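Local structure of putative fimbrial subunit (Corynebacterium diphtheriae, 4HSQ) at residues K153-G156 against G160-L163; D255-D260 against T264-I269. The protein is the major pilin SpaD, which probably polymerises into the shaft of a cell-surface adhesive pilus. All blocks are in the same frame, centred on the assembly; numbering follows the deposited sequence.

Interaction 1 (K153-G156 against G160-L163)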
loop_
_atom_site.group_PDB
_atom_site.type_symbol
_atom_site.label_atom_id
_atom_site.label_comp_id
_atom_site.label_asym_id
_atom_site.label_seq_id
_atom_site.Cartn_x
_atom_site.Cartn_y
_atom_site.Cartn_z
ATOM N N LYS A 153 6.073 -25.685 2.223
ATOM C CA LYS A 153 7.169 -26.516 1.758
ATOM C C LYS A 153 6.819 -27.969 1.926
ATOM O O LYS A 153 6.507 -28.401 3.022
ATOM C CB LYS A 153 8.460 -26.180 2.475
ATOM C CG LYS A 153 9.691 -26.816 1.832
ATOM C CD LYS A 153 9.952 -26.142 0.483
ATOM C CE LYS A 153 11.124 -26.636 -0.248
ATOM N NZ LYS A 153 11.150 -28.109 -0.405
ATOM N N LYS A 154 6.884 -28.724 0.837
ATOM C CA LYS A 154 6.522 -30.132 0.884
ATOM C C LYS A 154 7.589 -31.020 0.289
ATOM O O LYS A 154 8.466 -30.567 -0.442
ATOM C CB LYS A 154 5.198 -30.339 0.124
ATOM C CG LYS A 154 3.980 -29.806 0.888
ATOM C CD LYS A 154 2.670 -30.160 0.212
ATOM C CE LYS A 154 1.515 -29.908 1.146
ATOM N NZ LYS A 154 0.205 -30.066 0.465
ATOM N N ASP A 155 7.501 -32.302 0.593
ATOM C CA ASP A 155 8.394 -33.308 0.024
ATOM C C ASP A 155 7.781 -33.703 -1.322
ATOM O O ASP A 155 6.594 -34.039 -1.363
ATOM C CB ASP A 155 8.486 -34.507 0.985
ATOM C CG ASP A 155 9.420 -35.630 0.579
ATOM O OD1 ASP A 155 9.994 -36.267 1.479
ATOM O OD2 ASP A 155 9.524 -35.912 -0.634
ATOM N N GLY A 156 8.580 -33.666 -2.381
ATOM C CA GLY A 156 8.164 -33.994 -3.742
ATOM C C GLY A 156 7.560 -35.378 -3.911
ATOM O O GLY A 156 6.639 -35.562 -4.714
ATOM N N GLY A 160 1.742 -35.029 1.682
ATOM C CA GLY A 160 1.350 -34.689 3.041
ATOM C C GLY A 160 2.503 -34.405 3.988
ATOM O O GLY A 160 2.269 -33.972 5.127
ATOM N N LYS A 161 3.763 -34.654 3.545
ATOM C CA LYS A 161 4.926 -34.391 4.392
ATOM C C LYS A 161 5.347 -32.935 4.193
ATOM O O LYS A 161 5.912 -32.593 3.153
ATOM C CB LYS A 161 6.082 -35.364 4.104
ATOM C CG LYS A 161 7.159 -35.375 5.189
ATOM C CD LYS A 161 8.179 -36.487 4.961
ATOM C CE LYS A 161 9.179 -36.616 6.085
ATOM N NZ LYS A 161 10.454 -35.906 5.787
ATOM N N VAL A 162 5.068 -32.088 5.201
ATOM C CA VAL A 162 5.406 -30.661 5.176
ATOM C C VAL A 162 6.776 -30.501 5.822
ATOM O O VAL A 162 7.130 -31.274 6.712
ATOM C CB VAL A 162 4.307 -29.755 5.794
ATOM C CG1 VAL A 162 3.036 -29.785 4.935
ATOM C CG2 VAL A 162 3.993 -30.141 7.237
ATOM N N LEU A 163 7.569 -29.530 5.347
ATOM C CA LEU A 163 8.961 -29.401 5.783
ATOM C C LEU A 163 9.299 -28.080 6.424
ATOM O O LEU A 163 9.124 -27.022 5.838
ATOM C CB LEU A 163 9.888 -29.636 4.574
ATOM C CG LEU A 163 9.599 -30.898 3.721
ATOM C CD1 LEU A 163 10.447 -30.904 2.461
ATOM C CD2 LEU A 163 9.861 -32.180 4.523
#
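K154 and V162 face each other as a single antiparallel bridge, a non-hydrogen-bonded pair with CA atoms 4.5 Å apart, flanked by bonds from L163 N to K153 O at 2.8 Å and from D155 N to K161 O at 3.0 Å. L163 turns back over strand 142-155, where its CD1 rests on the K154 peptide, 3.5 Å from K154 O. Leucine suits this place because its side chain is buried against that peptide, P231 and Y234. Beside it runs K153, whose CG lies 3.9 Å from L163 CB; its chain bends at chi2 (70°) and again at chi4 (52°), which leads NZ to a covalent link with N271. This Lys-Asn isopeptide bond ties strand 142-155 to the parallel neighbouring strand 264-271, as is characteristic of the prealbumin-like (CnaB) domains of Gram-positive pilins; here it lies in the C-terminal domain of a two-domain fragment, D2 and D3, of the pilin. K161 extends past D155, its CG anti to the backbone N (chi1 -165°), which brings CD alongside D155 OD1 at 3.9 Å. The amine stays short of a salt bridge to D155 and instead bonds Y234 OH, which D155 OD1 also uses; K273 gives that oxygen a charged partner. Across the backbone, the extended K154 chain brushes V162 CG1 with CE at 4.1 Å, leaving its amine for E268.

Interaction 2 (D255-D260 against T264-I269). With CA (calcium ion), chain B.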
loop_
_atom_site.group_PDB
_atom_site.type_symbol
_atom_site.label_atom_id
_atom_site.label_comp_id
_atom_site.label_asym_id
_atom_site.label_seq_id
_atom_site.Cartn_x
_atom_site.Cartn_y
_atom_site.Cartn_z
ATOM N N ASP A 255 -9.911 -22.049 -1.170
ATOM C CA ASP A 255 -10.122 -23.462 -0.824
ATOM C C ASP A 255 -9.447 -24.437 -1.792
ATOM O O ASP A 255 -9.915 -25.570 -1.959
ATOM C CB ASP A 255 -11.623 -23.759 -0.688
ATOM C CG ASP A 255 -12.268 -23.014 0.467
ATOM O OD1 ASP A 255 -11.688 -23.017 1.582
ATOM O OD2 ASP A 255 -13.370 -22.483 0.279
ATOM N N LYS A 256 -8.316 -24.024 -2.380
ATOM C CA LYS A 256 -7.524 -24.863 -3.291
ATOM C C LYS A 256 -6.366 -25.511 -2.521
ATOM O O LYS A 256 -5.802 -26.487 -2.984
ATOM C CB LYS A 256 -6.989 -24.064 -4.503
ATOM C CG LYS A 256 -8.057 -23.288 -5.284
ATOM C CD LYS A 256 -9.171 -24.211 -5.814
ATOM C CE LYS A 256 -10.236 -23.471 -6.588
ATOM N NZ LYS A 256 -11.249 -24.428 -7.108
ATOM N N PHE A 257 -6.019 -24.945 -1.359
ATOM C CA PHE A 257 -4.966 -25.397 -0.433
ATOM C C PHE A 257 -5.368 -25.059 0.982
ATOM O O PHE A 257 -6.155 -24.144 1.166
ATOM C CB PHE A 257 -3.636 -24.668 -0.718
ATOM C CG PHE A 257 -3.133 -24.645 -2.124
ATOM C CD1 PHE A 257 -2.261 -25.620 -2.580
ATOM C CD2 PHE A 257 -3.492 -23.618 -2.991
ATOM C CE1 PHE A 257 -1.779 -25.586 -3.885
ATOM C CE2 PHE A 257 -2.997 -23.585 -4.292
ATOM C CZ PHE A 257 -2.133 -24.561 -4.723
ATOM N N GLU A 258 -4.787 -25.713 1.993
ATOM C CA GLU A 258 -5.081 -25.312 3.371
ATOM C C GLU A 258 -4.620 -23.853 3.579
ATOM O O GLU A 258 -3.543 -23.500 3.131
ATOM C CB GLU A 258 -4.365 -26.268 4.339
ATOM C CG GLU A 258 -4.676 -26.017 5.797
ATOM C CD GLU A 258 -3.857 -26.856 6.752
ATOM O OE1 GLU A 258 -3.025 -27.670 6.287
ATOM O OE2 GLU A 258 -4.075 -26.719 7.974
ATOM N N GLY A 259 -5.453 -23.026 4.199
ATOM C CA GLY A 259 -5.149 -21.613 4.435
ATOM C C GLY A 259 -5.381 -20.719 3.230
ATOM O O GLY A 259 -5.074 -19.528 3.267
ATOM N N ASP A 260 -5.983 -21.268 2.165
ATOM C CA ASP A 260 -6.241 -20.520 0.950
ATOM C C ASP A 260 -7.527 -19.710 1.068
ATOM O O ASP A 260 -8.601 -20.175 0.666
ATOM C CB ASP A 260 -6.309 -21.462 -0.266
ATOM C CG ASP A 260 -6.441 -20.745 -1.587
ATOM O OD1 ASP A 260 -6.153 -19.523 -1.634
ATOM O OD2 ASP A 260 -6.795 -21.408 -2.585
ATOM N N THR A 264 -5.161 -14.348 0.560
ATOM C CA THR A 264 -3.894 -15.087 0.558
ATOM C C THR A 264 -3.727 -15.920 -0.698
ATOM O O THR A 264 -4.630 -16.643 -1.105
ATOM C CB THR A 264 -3.815 -16.033 1.793
ATOM O OG1 THR A 264 -4.208 -15.308 2.965
ATOM C CG2 THR A 264 -2.410 -16.646 1.998
ATOM N N LEU A 265 -2.540 -15.859 -1.257
ATOM C CA LEU A 265 -2.140 -16.724 -2.339
ATOM C C LEU A 265 -1.259 -17.759 -1.687
ATOM O O LEU A 265 -0.369 -17.385 -0.932
ATOM C CB LEU A 265 -1.409 -15.957 -3.427
ATOM C CG LEU A 265 -1.157 -16.739 -4.721
ATOM C CD1 LEU A 265 -1.333 -15.828 -5.919
ATOM C CD2 LEU A 265 0.239 -17.316 -4.745
ATOM N N VAL A 266 -1.517 -19.040 -1.943
ATOM C CA VAL A 266 -0.741 -20.142 -1.376
ATOM C C VAL A 266 0.120 -20.736 -2.485
ATOM O O VAL A 266 -0.386 -21.120 -3.541
ATOM C CB VAL A 266 -1.618 -21.243 -0.680
ATOM C CG1 VAL A 266 -0.759 -22.392 -0.151
ATOM C CG2 VAL A 266 -2.473 -20.670 0.431
ATOM N N SER A 267 1.415 -20.795 -2.237
ATOM C CA SER A 267 2.411 -21.354 -3.149
ATOM C C SER A 267 2.997 -22.633 -2.547
ATOM O O SER A 267 3.642 -22.536 -1.507
ATOM C CB SER A 267 3.529 -20.334 -3.373
ATOM O OG SER A 267 4.514 -20.841 -4.263
ATOM N N GLU A 268 2.787 -23.815 -3.183
ATOM C CA GLU A 268 3.363 -25.096 -2.704
ATOM C C GLU A 268 4.638 -25.343 -3.428
ATOM O O GLU A 268 4.642 -25.290 -4.655
ATOM C CB GLU A 268 2.426 -26.299 -2.913
ATOM C CG GLU A 268 1.203 -26.312 -2.031
ATOM C CD GLU A 268 0.491 -27.645 -1.910
ATOM O OE1 GLU A 268 0.649 -28.507 -2.806
ATOM O OE2 GLU A 268 -0.252 -27.814 -0.918
ATOM N N ILE A 269 5.744 -25.520 -2.690
ATOM C CA ILE A 269 7.076 -25.678 -3.285
ATOM C C ILE A 269 7.609 -27.027 -2.839
ATOM O O ILE A 269 7.568 -27.342 -1.643
ATOM C CB ILE A 269 8.010 -24.482 -2.919
ATOM C CG1 ILE A 269 7.416 -23.158 -3.502
ATOM C CG2 ILE A 269 9.454 -24.722 -3.445
ATOM C CD1 ILE A 269 7.984 -21.897 -3.026
HETATM CA CA CA B . -6.539 -17.228 -2.120
HETATM O O HOH W 1 -5.225 -17.805 -4.140
#
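D260 OD1 binds the calcium ion at 2.4 Å, beside T264 O, a backbone carbonyl oxygen at 2.2 Å from the metal; the two oxygens, 3.3 Å apart, are held close by the ion and are not hydrogen-bonded. A water and the carbonyl oxygens of I251, E253 and D261 complete the site. The D260 carboxylate divides its work: with OD1 on the metal, OD2 accepts K256 N on its anti side at 3.0 Å, which holds the group against rotation. The loop includes a type II beta turn, F257 to D260, closed by D260 N to F257 O, and G259 readily adopts the positive phi (80°) needed at its third position. Beneath the turn V266 wedges its two methyls: CG2 lies 3.8 Å from D260 CA, and CG1 packs 3.7 Å from F257 CB. With CG beside its own backbone N (chi1 -51°), F257 lays its ring beside the V266 backbone, CE2 3.7 Å from V266 O, and its CD1 edge reaches E268. E268 crosses it, OE2 3.4 Å from CD1, with carboxylate and ring planes 56° apart; the slightly positive ring hydrogens suit that oxygen, although its main partner is K154. D260 gives the only side-chain ligand; the nearby positive charge probably favours its carboxylate form, and the shared ion ties the 255-260 loop to T264 at the start of strand 264-271.

Overall arrangement
Interaction 1 closes before interaction 2 opens along the chain, yet the two meet in one sheet, their centres 13 Å apart, because strands 142-155 and 264-271 run side by side in parallel. K154 joins them twice: its NZ forms a salt bridge with E268 OE2 at 2.7 Å, and its backbone N probably bonds I269 O at 2.9 Å. The K154 side chain still lies about 11 Å from that of D260, so interaction 1 does not reach the calcium site. The metal holds the 251-261 region to the start of strand 264-271, whereas the K153-N271 isopeptide bond, with backbone hydrogen bonds between the strands, joins strand 264-271 to strand 142-155.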